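Local coordinates for protein UDP-N-acetylglucosamine 3-dehydrogenase (Acidithiobacillus ferrooxidans, PDB 7BVJ) that catalyses the NAD(+)-dependent oxidation of the glucosamine 3-position of UDP-N-acetylglucosamine to a ketone, a step in making the diamino sugar of lipid A, at residues D62-H73 and V85-L95; M1-G12 and Y22-D33. All coordinates share one frame; numbering follows the deposited sequence.

Followed from its N terminus, the chain illustrates how a Rossmann domain is assembled from repeated crossovers. Contact 2 comes first: strand 5-9 runs into the glycine-rich turn, helix 13-25 leads back, and strand 27-32 pairs beside the first, closing a short beta-alpha-beta loop. Contact 1 opens only after that loop is complete, when strand 63-66 is followed by helix 73-82 and then by strand 86-90. The two loops therefore stand in series, neither enclosing the other. Strands 5-9 and 63-66 are neighbours in one parallel sheet; the D62-R5 salt bridge lies at the start of this pair, and S65 probably hydrogen-bonds Y22 of helix 13-25, which packs on the sheet. Both contacts reach NAD.

Contact 1 (D62-H73 and V85-L95). With NAD (nicotinamide-adenine-dinucleotide), chain E.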
loop_
_atom_site.group_PDB
_atom_site.type_symbol
_atom_site.label_atom_id
_atom_site.label_comp_id
_atom_site.label_asym_id
_atom_site.label_seq_id
_atom_site.Cartn_x
_atom_site.Cartn_y
_atom_site.Cartn_z
ATOM N N ASP A 62 16.459 14.832 6.755
ATOM C CA ASP A 62 16.870 13.469 7.053
ATOM C C ASP A 62 15.985 12.422 6.384
ATOM O O ASP A 62 16.486 11.357 6.010
ATOM C CB ASP A 62 16.858 13.230 8.573
ATOM C CG ASP A 62 17.639 14.290 9.347
ATOM O OD1 ASP A 62 18.874 14.341 9.179
ATOM O OD2 ASP A 62 17.019 15.064 10.119
ATOM N N ALA A 63 14.684 12.679 6.240
ATOM C CA ALA A 63 13.815 11.718 5.565
ATOM C C ALA A 63 12.848 12.428 4.631
ATOM O O ALA A 63 12.462 13.578 4.858
ATOM C CB ALA A 63 13.012 10.860 6.564
ATOM N N VAL A 64 12.443 11.726 3.579
ATOM C CA VAL A 64 11.421 12.252 2.690
ATOM C C VAL A 64 10.378 11.184 2.395
ATOM O O VAL A 64 10.647 9.975 2.438
ATOM C CB VAL A 64 12.007 12.771 1.360
ATOM C CG1 VAL A 64 13.012 13.887 1.605
ATOM C CG2 VAL A 64 12.636 11.615 0.598
ATOM N N SER A 65 9.177 11.654 2.085
ATOM C CA SER A 65 8.230 10.871 1.304
ATOM C C SER A 65 8.372 11.216 -0.181
ATOM O O SER A 65 8.519 12.384 -0.550
ATOM C CB SER A 65 6.791 11.120 1.774
ATOM O OG SER A 65 6.506 10.380 2.964
ATOM N N ILE A 66 8.344 10.185 -1.020
ATOM C CA ILE A 66 8.399 10.318 -2.475
ATOM C C ILE A 66 7.031 9.927 -3.012
ATOM O O ILE A 66 6.628 8.754 -2.946
ATOM C CB ILE A 66 9.507 9.456 -3.089
ATOM C CG1 ILE A 66 10.875 10.052 -2.763
ATOM C CG2 ILE A 66 9.328 9.330 -4.573
ATOM C CD1 ILE A 66 12.000 9.059 -2.919
ATOM N N VAL A 67 6.295 10.933 -3.495
ATOM C CA VAL A 67 4.913 10.763 -3.921
ATOM C C VAL A 67 4.760 11.254 -5.361
ATOM O O VAL A 67 3.780 11.928 -5.701
ATOM C CB VAL A 67 3.938 11.470 -2.963
ATOM C CG1 VAL A 67 2.551 10.848 -3.101
ATOM C CG2 VAL A 67 4.428 11.368 -1.519
ATOM N N THR A 68 5.772 11.001 -6.182
ATOM C CA THR A 68 5.771 11.338 -7.597
ATOM C C THR A 68 5.188 10.181 -8.407
ATOM O O THR A 68 4.886 9.117 -7.855
ATOM C CB THR A 68 7.198 11.667 -8.018
ATOM O OG1 THR A 68 8.040 10.540 -7.731
ATOM C CG2 THR A 68 7.704 12.921 -7.258
ATOM N N PRO A 69 4.981 10.348 -9.725
ATOM C CA PRO A 69 4.447 9.226 -10.514
ATOM C C PRO A 69 5.392 8.036 -10.481
ATOM O O PRO A 69 6.611 8.189 -10.419
ATOM C CB PRO A 69 4.308 9.810 -11.933
ATOM C CG PRO A 69 4.085 11.264 -11.701
ATOM C CD PRO A 69 5.002 11.590 -10.527
ATOM N N THR A 70 4.793 6.841 -10.523
ATOM C CA THR A 70 5.504 5.592 -10.255
ATOM C C THR A 70 6.731 5.415 -11.140
ATOM O O THR A 70 7.785 4.965 -10.670
ATOM C CB THR A 70 4.541 4.426 -10.457
ATOM O OG1 THR A 70 3.389 4.617 -9.619
ATOM C CG2 THR A 70 5.231 3.114 -10.140
ATOM N N SER A 71 6.604 5.737 -12.431
ATOM C CA SER A 71 7.728 5.653 -13.359
ATOM C C SER A 71 8.898 6.551 -12.959
ATOM O O SER A 71 10.013 6.355 -13.457
ATOM C CB SER A 71 7.257 6.014 -14.770
ATOM O OG SER A 71 6.745 7.335 -14.799
ATOM N N THR A 72 8.680 7.521 -12.071
ATOM C CA THR A 72 9.748 8.401 -11.592
ATOM C C THR A 72 10.338 7.981 -10.249
ATOM O O THR A 72 11.330 8.594 -9.809
ATOM C CB THR A 72 9.230 9.832 -11.456
ATOM O OG1 THR A 72 8.349 9.903 -10.327
ATOM C CG2 THR A 72 8.485 10.252 -12.726
ATOM N N HIS A 73 9.742 6.971 -9.589
ATOM C CA HIS A 73 10.169 6.587 -8.241
ATOM C C HIS A 73 11.641 6.242 -8.210
ATOM O O HIS A 73 12.363 6.654 -7.297
ATOM C CB HIS A 73 9.374 5.384 -7.732
ATOM C CG HIS A 73 7.993 5.711 -7.272
ATOM N ND1 HIS A 73 7.116 4.746 -6.818
ATOM C CD2 HIS A 73 7.331 6.889 -7.200
ATOM C CE1 HIS A 73 5.970 5.319 -6.494
ATOM N NE2 HIS A 73 6.071 6.616 -6.723
ATOM N N VAL A 85 19.635 10.243 2.456
ATOM C CA VAL A 85 18.325 10.605 2.989
ATOM C C VAL A 85 17.430 9.360 2.976
ATOM O O VAL A 85 17.305 8.682 1.946
ATOM C CB VAL A 85 17.708 11.769 2.184
ATOM C CG1 VAL A 85 16.227 11.988 2.543
ATOM C CG2 VAL A 85 18.514 13.082 2.398
ATOM N N HIS A 86 16.821 9.050 4.121
ATOM C CA HIS A 86 15.882 7.930 4.201
ATOM C C HIS A 86 14.615 8.224 3.390
ATOM O O HIS A 86 14.215 9.384 3.217
ATOM C CB HIS A 86 15.497 7.647 5.652
ATOM C CG HIS A 86 16.652 7.585 6.612
ATOM N ND1 HIS A 86 17.395 6.444 6.825
ATOM C CD2 HIS A 86 17.151 8.514 7.460
ATOM C CE1 HIS A 86 18.325 6.682 7.734
ATOM N NE2 HIS A 86 18.190 7.929 8.143
ATOM N N CYS A 87 13.956 7.159 2.910
ATOM C CA CYS A 87 12.865 7.293 1.942
ATOM C C CYS A 87 11.652 6.449 2.308
ATOM O O CYS A 87 11.773 5.240 2.548
ATOM C CB CYS A 87 13.333 6.879 0.536
ATOM S SG CYS A 87 14.541 7.956 -0.156
ATOM N N LEU A 88 10.489 7.087 2.330
ATOM C CA LEU A 88 9.197 6.407 2.265
ATOM C C LEU A 88 8.629 6.644 0.854
ATOM O O LEU A 88 8.285 7.777 0.496
ATOM C CB LEU A 88 8.258 6.917 3.367
ATOM C CG LEU A 88 6.751 6.656 3.263
ATOM C CD1 LEU A 88 6.465 5.159 3.171
ATOM C CD2 LEU A 88 5.991 7.282 4.416
ATOM N N ILE A 89 8.549 5.586 0.046
ATOM C CA ILE A 89 8.088 5.681 -1.338
ATOM C C ILE A 89 6.630 5.250 -1.396
ATOM O O ILE A 89 6.272 4.173 -0.897
ATOM C CB ILE A 89 8.944 4.810 -2.273
ATOM C CG1 ILE A 89 10.409 5.244 -2.220
ATOM C CG2 ILE A 89 8.399 4.864 -3.715
ATOM C CD1 ILE A 89 11.328 4.377 -3.039
ATOM N N GLU A 90 5.783 6.081 -1.995
ATOM C CA GLU A 90 4.394 5.668 -2.165
ATOM C C GLU A 90 4.331 4.391 -3.002
ATOM O O GLU A 90 5.198 4.124 -3.837
ATOM C CB GLU A 90 3.580 6.800 -2.801
ATOM C CG GLU A 90 2.086 6.530 -3.008
ATOM C CD GLU A 90 1.337 6.143 -1.720
ATOM O OE1 GLU A 90 1.607 6.732 -0.643
ATOM O OE2 GLU A 90 0.456 5.253 -1.803
ATOM N N LYS A 91 3.337 3.552 -2.718
ATOM C CA LYS A 91 3.139 2.369 -3.542
ATOM C C LYS A 91 2.578 2.772 -4.906
ATOM O O LYS A 91 1.837 3.750 -5.021
ATOM C CB LYS A 91 2.195 1.380 -2.857
ATOM C CG LYS A 91 0.776 1.896 -2.693
ATOM C CD LYS A 91 -0.140 1.458 -3.843
ATOM C CE LYS A 91 -1.493 2.154 -3.727
ATOM N NZ LYS A 91 -2.079 2.548 -5.038
ATOM N N PRO A 92 2.918 2.032 -5.965
ATOM C CA PRO A 92 3.871 0.921 -5.954
ATOM C C PRO A 92 5.324 1.371 -5.999
ATOM O O PRO A 92 5.625 2.454 -6.486
ATOM C CB PRO A 92 3.499 0.132 -7.209
ATOM C CG PRO A 92 2.886 1.120 -8.107
ATOM C CD PRO A 92 2.204 2.142 -7.252
ATOM N N PHE A 93 6.188 0.509 -5.469
ATOM C CA PHE A 93 7.625 0.746 -5.351
ATOM C C PHE A 93 8.218 1.322 -6.637
ATOM O O PHE A 93 8.751 2.443 -6.646
ATOM C CB PHE A 93 8.281 -0.595 -4.987
ATOM C CG PHE A 93 9.704 -0.503 -4.497
ATOM C CD1 PHE A 93 10.397 0.704 -4.477
ATOM C CD2 PHE A 93 10.348 -1.653 -4.040
ATOM C CE1 PHE A 93 11.699 0.768 -4.024
ATOM C CE2 PHE A 93 11.659 -1.604 -3.579
ATOM C CZ PHE A 93 12.340 -0.389 -3.575
ATOM N N THR A 94 8.154 0.556 -7.726
ATOM C CA THR A 94 8.768 0.928 -9.006
ATOM C C THR A 94 7.940 0.322 -10.140
ATOM O O THR A 94 6.868 -0.249 -9.919
ATOM C CB THR A 94 10.222 0.438 -9.099
ATOM O OG1 THR A 94 10.278 -0.967 -8.785
ATOM C CG2 THR A 94 11.139 1.203 -8.167
ATOM N N LEU A 95 8.456 0.427 -11.366
ATOM C CA LEU A 95 7.796 -0.172 -12.520
ATOM C C LEU A 95 8.209 -1.615 -12.745
ATOM O O LEU A 95 7.440 -2.389 -13.330
ATOM C CB LEU A 95 8.106 0.624 -13.794
ATOM C CG LEU A 95 7.535 2.023 -14.039
ATOM C CD1 LEU A 95 7.804 2.409 -15.489
ATOM C CD2 LEU A 95 6.044 2.143 -13.708
HETATM P PA NAD E . -0.703 13.428 -8.813
HETATM O O1A NAD E . -0.115 13.527 -10.177
HETATM O O2A NAD E . -1.854 14.181 -8.196
HETATM O O5B NAD E . 0.640 14.064 -7.890
HETATM C C5B NAD E . 1.791 13.935 -8.690
HETATM C C4B NAD E . 2.779 15.050 -8.329
HETATM O O4B NAD E . 4.084 14.674 -8.698
HETATM C C3B NAD E . 2.388 16.262 -9.189
HETATM O O3B NAD E . 2.306 17.293 -8.274
HETATM C C2B NAD E . 3.583 16.424 -10.144
HETATM O O2B NAD E . 3.872 17.796 -10.401
HETATM C C1B NAD E . 4.690 15.835 -9.271
HETATM N N9A NAD E . 5.834 15.322 -10.015
HETATM C C8A NAD E . 5.901 14.618 -11.198
HETATM N N7A NAD E . 7.144 14.289 -11.540
HETATM C C5A NAD E . 7.935 14.796 -10.532
HETATM C C6A NAD E . 9.337 14.779 -10.317
HETATM N N6A NAD E . 10.168 14.165 -11.231
HETATM N N1A NAD E . 9.858 15.378 -9.208
HETATM C C2A NAD E . 8.965 15.978 -8.350
HETATM N N3A NAD E . 7.619 16.064 -8.423
HETATM C C4A NAD E . 7.136 15.455 -9.554
HETATM O O3 NAD E . -1.046 11.926 -8.311
HETATM P PN NAD E . -1.199 11.608 -6.748
HETATM O O1N NAD E . -0.514 12.422 -5.680
HETATM O O2N NAD E . -2.556 10.989 -6.755
HETATM O O5D NAD E . -0.291 10.076 -6.531
HETATM O O HOH W 1 2.381 6.143 -7.260
#
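The ring nitrogen ND1 of H73 donates to F93 O at 2.8 Å; that oxygen lies almost in the ring plane, although the N-H arrives well above the plane of the carbonyl. With CG beside the backbone N (chi1 -77°), the ring turns ND1 toward F93, while NE2 makes a weak bond to T68 O. Methyl CG2 of I89 covers one face in a CH-pi contact, 3.7 Å from the ring centroid, and T70 CA covers the opposite face. Were this histidine cut back to alanine, F93 O would probably lose its ring donor and I89 CG2 the face it rests on. Behind the ring, strands 63-66 and 86-90 pair as the parallel arms of a beta-alpha-beta crossover in the NAD-binding Rossmann fold. Their ladder includes nearly straight bonds from L88 N to V64 O (2.9 Å) and from E90 N to I66 O (3.0 Å). On the sheet face of V64 and I66, the I66 methyl CD1 reaches C87 SG at 3.9 Å. On the other face, S65 OG lies against L88 CD2 and probably hydrogen-bonds Y22. Past the strand end, T68 CG2 meets adenine N3A of NAD (3.4 Å), and T70 CG2 packs against P92.

Contact 2 (M1-G12 and Y22-D33); sequences MIHMRTGVIGVG and YAAISQLAGVFD. With NAD (nicotinamide-adenine-dinucleotide), chain E.
Y22, in the last turns of helix 13-25, brings its ring against strand 5-9, the side chains crossing at a slant: CD1 approaches T6 CB at 3.5 Å and CD2 V8 CG2 at 3.7 Å, while its hydroxyl probably hydrogen-bonds S65 of strand 63-66. At I25, the last helical residue, the carbonyl oxygen accepts the backbone N-H of I2. S26, the first residue to leave helical geometry, links helix and strand through its side chain: OG accepts from T6 OG1 at 2.8 Å and donates to Y22 O. Its chi1 of 68° tucks OG between its own backbone N and carbonyl carbon, within reach of both partners. Q27 then starts the strand, with its N bonded to M4 O and its O taking T6 N from above the carbonyl plane. This is the opening beta-alpha-beta unit of a Rossmann fold, with G10 and G12 in the glycine-rich turn. At A29, N bonds to T6 O; G30 follows with backbone angles that suit glycine, and its O receives a weak bond from V8 N. Methyl CG1 of V31 meets V11 CG1 at 3.6 Å, the side chains crossing at about a right angle. F32 O accepts from G10 N at 2.7 Å, and the phenyl edge faces I9 CG2, while CE2 lies 3.7 Å from NAD C2A. D33 finishes the walk: OD2 uses its anti lone pair for V11 N (2.8 Å), and the carboxylate sits very close to both adenosine ribose hydroxyls of NAD, OD1 near O2B and OD2 near O3B, consistent with hydrogen bonds of doubtful modelled length.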
loop_
_atom_site.group_PDB
_atom_site.type_symbol
_atom_site.label_atom_id
_atom_site.label_comp_id
_atom_site.label_asym_id
_atom_site.label_seq_id
_atom_site.Cartn_x
_atom_site.Cartn_y
_atom_site.Cartn_z
ATOM N N MET A 1 5.724 13.637 18.893
ATOM C CA MET A 1 6.451 14.394 17.880
ATOM C C MET A 1 7.922 14.001 17.846
ATOM O O MET A 1 8.627 14.098 18.860
ATOM C CB MET A 1 6.327 15.897 18.128
ATOM C CG MET A 1 7.020 16.745 17.070
ATOM S SD MET A 1 5.890 17.913 16.290
ATOM C CE MET A 1 5.588 19.063 17.639
ATOM N N ILE A 2 8.378 13.568 16.666
ATOM C CA ILE A 2 9.742 13.097 16.454
ATOM C C ILE A 2 10.620 14.274 16.052
ATOM O O ILE A 2 10.182 15.184 15.338
ATOM C CB ILE A 2 9.754 11.982 15.395
ATOM C CG1 ILE A 2 8.725 10.914 15.782
ATOM C CG2 ILE A 2 11.136 11.355 15.258
ATOM C CD1 ILE A 2 8.071 10.243 14.616
ATOM N N HIS A 3 11.864 14.275 16.523
ATOM C CA HIS A 3 12.801 15.335 16.166
ATOM C C HIS A 3 13.544 14.861 14.928
ATOM O O HIS A 3 14.552 14.155 15.001
ATOM C CB HIS A 3 13.728 15.668 17.324
ATOM C CG HIS A 3 13.002 16.215 18.510
ATOM N ND1 HIS A 3 12.207 17.339 18.438
ATOM C CD2 HIS A 3 12.911 15.770 19.786
ATOM C CE1 HIS A 3 11.681 17.580 19.626
ATOM N NE2 HIS A 3 12.087 16.639 20.460
ATOM N N MET A 4 13.024 15.258 13.772
ATOM C CA MET A 4 13.529 14.799 12.493
ATOM C C MET A 4 13.249 15.863 11.440
ATOM O O MET A 4 12.155 16.438 11.414
ATOM C CB MET A 4 12.865 13.480 12.107
ATOM C CG MET A 4 13.354 12.915 10.815
ATOM S SD MET A 4 14.581 11.667 11.144
ATOM C CE MET A 4 13.479 10.287 11.372
ATOM N N ARG A 5 14.233 16.114 10.572
ATOM C CA ARG A 5 14.043 17.014 9.439
ATOM C C ARG A 5 13.460 16.225 8.267
ATOM O O ARG A 5 14.087 15.277 7.764
ATOM C CB ARG A 5 15.358 17.683 9.046
ATOM C CG ARG A 5 15.834 18.717 10.048
ATOM C CD ARG A 5 17.242 19.145 9.703
ATOM N NE ARG A 5 18.135 18.005 9.534
ATOM C CZ ARG A 5 19.104 17.944 8.626
ATOM N NH1 ARG A 5 19.297 18.962 7.795
ATOM N NH2 ARG A 5 19.875 16.868 8.544
ATOM N N THR A 6 12.265 16.625 7.831
ATOM C CA THR A 6 11.487 15.854 6.875
ATOM C C THR A 6 11.085 16.713 5.680
ATOM O O THR A 6 11.026 17.945 5.748
ATOM C CB THR A 6 10.232 15.258 7.525
ATOM O OG1 THR A 6 9.417 16.312 8.060
ATOM C CG2 THR A 6 10.609 14.284 8.641
ATOM N N GLY A 7 10.826 16.027 4.563
ATOM C CA GLY A 7 10.363 16.675 3.352
ATOM C C GLY A 7 9.507 15.739 2.518
ATOM O O GLY A 7 9.442 14.530 2.755
ATOM N N VAL A 8 8.830 16.323 1.535
ATOM C CA VAL A 8 8.045 15.569 0.568
ATOM C C VAL A 8 8.463 15.999 -0.828
ATOM O O VAL A 8 8.534 17.196 -1.125
ATOM C CB VAL A 8 6.525 15.748 0.762
ATOM C CG1 VAL A 8 5.756 14.918 -0.266
ATOM C CG2 VAL A 8 6.099 15.326 2.176
ATOM N N ILE A 9 8.765 15.024 -1.668
ATOM C CA ILE A 9 9.094 15.224 -3.072
ATOM C C ILE A 9 7.881 14.771 -3.868
ATOM O O ILE A 9 7.576 13.572 -3.914
ATOM C CB ILE A 9 10.345 14.436 -3.471
ATOM C CG1 ILE A 9 11.547 14.907 -2.635
ATOM C CG2 ILE A 9 10.554 14.509 -4.998
ATOM C CD1 ILE A 9 12.765 14.007 -2.743
ATOM N N GLY A 10 7.158 15.728 -4.442
ATOM C CA GLY A 10 5.927 15.432 -5.145
ATOM C C GLY A 10 4.725 15.693 -4.262
ATOM O O GLY A 10 4.389 14.856 -3.423
ATOM N N VAL A 11 4.074 16.840 -4.441
ATOM C CA VAL A 11 2.986 17.260 -3.567
ATOM C C VAL A 11 1.685 17.464 -4.332
ATOM O O VAL A 11 0.933 18.403 -4.065
ATOM C CB VAL A 11 3.357 18.511 -2.759
ATOM C CG1 VAL A 11 4.200 18.094 -1.555
ATOM C CG2 VAL A 11 4.092 19.518 -3.635
ATOM N N GLY A 12 1.402 16.589 -5.286
ATOM C CA GLY A 12 0.059 16.542 -5.828
ATOM C C GLY A 12 -0.960 16.081 -4.800
ATOM O O GLY A 12 -0.802 16.349 -3.602
ATOM N N TYR A 22 3.638 15.135 8.049
ATOM C CA TYR A 22 4.989 15.448 8.503
ATOM C C TYR A 22 5.013 16.756 9.275
ATOM O O TYR A 22 5.730 16.879 10.276
ATOM C CB TYR A 22 5.958 15.521 7.332
ATOM C CG TYR A 22 6.440 14.189 6.776
ATOM C CD1 TYR A 22 7.301 13.375 7.503
ATOM C CD2 TYR A 22 6.084 13.787 5.497
ATOM C CE1 TYR A 22 7.772 12.183 6.980
ATOM C CE2 TYR A 22 6.536 12.592 4.971
ATOM C CZ TYR A 22 7.381 11.796 5.715
ATOM O OH TYR A 22 7.827 10.606 5.194
ATOM N N ALA A 23 4.236 17.744 8.829
ATOM C CA ALA A 23 4.193 19.018 9.543
ATOM C C ALA A 23 3.616 18.852 10.940
ATOM O O ALA A 23 4.029 19.560 11.872
ATOM C CB ALA A 23 3.375 20.042 8.759
ATOM N N ALA A 24 2.670 17.923 11.107
ATOM C CA ALA A 24 2.111 17.722 12.438
ATOM C C ALA A 24 3.046 16.955 13.376
ATOM O O ALA A 24 3.005 17.177 14.590
ATOM C CB ALA A 24 0.767 16.998 12.345
ATOM N N ILE A 25 3.882 16.045 12.876
ATOM C CA ILE A 25 4.594 15.147 13.784
ATOM C C ILE A 25 6.112 15.269 13.724
ATOM O O ILE A 25 6.805 14.476 14.372
ATOM C CB ILE A 25 4.185 13.685 13.545
ATOM C CG1 ILE A 25 4.831 13.175 12.257
ATOM C CG2 ILE A 25 2.676 13.563 13.526
ATOM C CD1 ILE A 25 4.418 11.781 11.939
ATOM N N SER A 26 6.659 16.214 12.972
ATOM C CA SER A 26 8.109 16.325 12.809
ATOM C C SER A 26 8.418 17.759 12.413
ATOM O O SER A 26 7.543 18.629 12.456
ATOM C CB SER A 26 8.641 15.321 11.774
ATOM O OG SER A 26 8.206 15.635 10.441
ATOM N N GLN A 27 9.667 17.998 12.011
ATOM C CA GLN A 27 10.130 19.329 11.609
ATOM C C GLN A 27 10.168 19.358 10.081
ATOM O O GLN A 27 11.186 19.051 9.451
ATOM C CB GLN A 27 11.486 19.642 12.231
ATOM C CG GLN A 27 11.427 19.909 13.738
ATOM C CD GLN A 27 11.273 18.631 14.556
ATOM O OE1 GLN A 27 12.117 17.741 14.495
ATOM N NE2 GLN A 27 10.191 18.541 15.325
ATOM N N LEU A 28 9.032 19.697 9.487
ATOM C CA LEU A 28 8.913 19.731 8.029
ATOM C C LEU A 28 9.705 20.914 7.487
ATOM O O LEU A 28 9.304 22.064 7.669
ATOM C CB LEU A 28 7.448 19.830 7.622
ATOM C CG LEU A 28 7.109 19.892 6.117
ATOM C CD1 LEU A 28 7.388 18.585 5.389
ATOM C CD2 LEU A 28 5.656 20.313 5.889
ATOM N N ALA A 29 10.839 20.638 6.841
ATOM C CA ALA A 29 11.562 21.700 6.153
ATOM C C ALA A 29 10.752 22.242 4.981
ATOM O O ALA A 29 10.679 23.459 4.782
ATOM C CB ALA A 29 12.919 21.190 5.668
ATOM N N GLY A 30 10.133 21.364 4.198
ATOM C CA GLY A 30 9.347 21.834 3.071
ATOM C C GLY A 30 9.157 20.749 2.020
ATOM O O GLY A 30 9.280 19.556 2.298
ATOM N N VAL A 31 8.861 21.209 0.805
ATOM C CA VAL A 31 8.357 20.367 -0.265
ATOM C C VAL A 31 9.017 20.767 -1.582
ATOM O O VAL A 31 9.518 21.885 -1.746
ATOM C CB VAL A 31 6.817 20.481 -0.361
ATOM C CG1 VAL A 31 6.142 19.869 0.887
ATOM C CG2 VAL A 31 6.417 21.936 -0.501
ATOM N N PHE A 32 9.052 19.817 -2.513
ATOM C CA PHE A 32 9.479 20.071 -3.878
ATOM C C PHE A 32 8.514 19.380 -4.826
ATOM O O PHE A 32 8.120 18.234 -4.597
ATOM C CB PHE A 32 10.905 19.572 -4.180
ATOM C CG PHE A 32 11.274 19.685 -5.648
ATOM C CD1 PHE A 32 11.680 20.906 -6.180
ATOM C CD2 PHE A 32 11.152 18.591 -6.502
ATOM C CE1 PHE A 32 11.986 21.036 -7.533
ATOM C CE2 PHE A 32 11.452 18.709 -7.868
ATOM C CZ PHE A 32 11.882 19.938 -8.376
ATOM N N ASP A 33 8.160 20.075 -5.899
ATOM C CA ASP A 33 7.333 19.532 -6.963
ATOM C C ASP A 33 7.840 20.115 -8.278
ATOM O O ASP A 33 8.399 21.218 -8.308
ATOM C CB ASP A 33 5.843 19.854 -6.727
ATOM C CG ASP A 33 4.912 18.985 -7.564
ATOM O OD1 ASP A 33 4.872 19.177 -8.800
ATOM O OD2 ASP A 33 4.227 18.109 -6.987
HETATM P PA NAD E . -0.703 13.428 -8.813
HETATM O O1A NAD E . -0.115 13.527 -10.177
HETATM O O2A NAD E . -1.854 14.181 -8.196
HETATM O O5B NAD E . 0.640 14.064 -7.890
HETATM C C5B NAD E . 1.791 13.935 -8.690
HETATM C C4B NAD E . 2.779 15.050 -8.329
HETATM O O4B NAD E . 4.084 14.674 -8.698
HETATM C C3B NAD E . 2.388 16.262 -9.189
HETATM O O3B NAD E . 2.306 17.293 -8.274
HETATM C C2B NAD E . 3.583 16.424 -10.144
HETATM O O2B NAD E . 3.872 17.796 -10.401
HETATM C C1B NAD E . 4.690 15.835 -9.271
HETATM N N9A NAD E . 5.834 15.322 -10.015
HETATM C C8A NAD E . 5.901 14.618 -11.198
HETATM N N7A NAD E . 7.144 14.289 -11.540
HETATM C C5A NAD E . 7.935 14.796 -10.532
HETATM C C6A NAD E . 9.337 14.779 -10.317
HETATM N N6A NAD E . 10.168 14.165 -11.231
HETATM N N1A NAD E . 9.858 15.378 -9.208
HETATM C C2A NAD E . 8.965 15.978 -8.350
HETATM N N3A NAD E . 7.619 16.064 -8.423
HETATM C C4A NAD E . 7.136 15.455 -9.554
HETATM O O3 NAD E . -1.046 11.926 -8.311
HETATM P PN NAD E . -1.199 11.608 -6.748
HETATM O O1N NAD E . -0.514 12.422 -5.680
HETATM O O2N NAD E . -2.556 10.989 -6.755
HETATM O O5D NAD E . -0.291 10.076 -6.531
#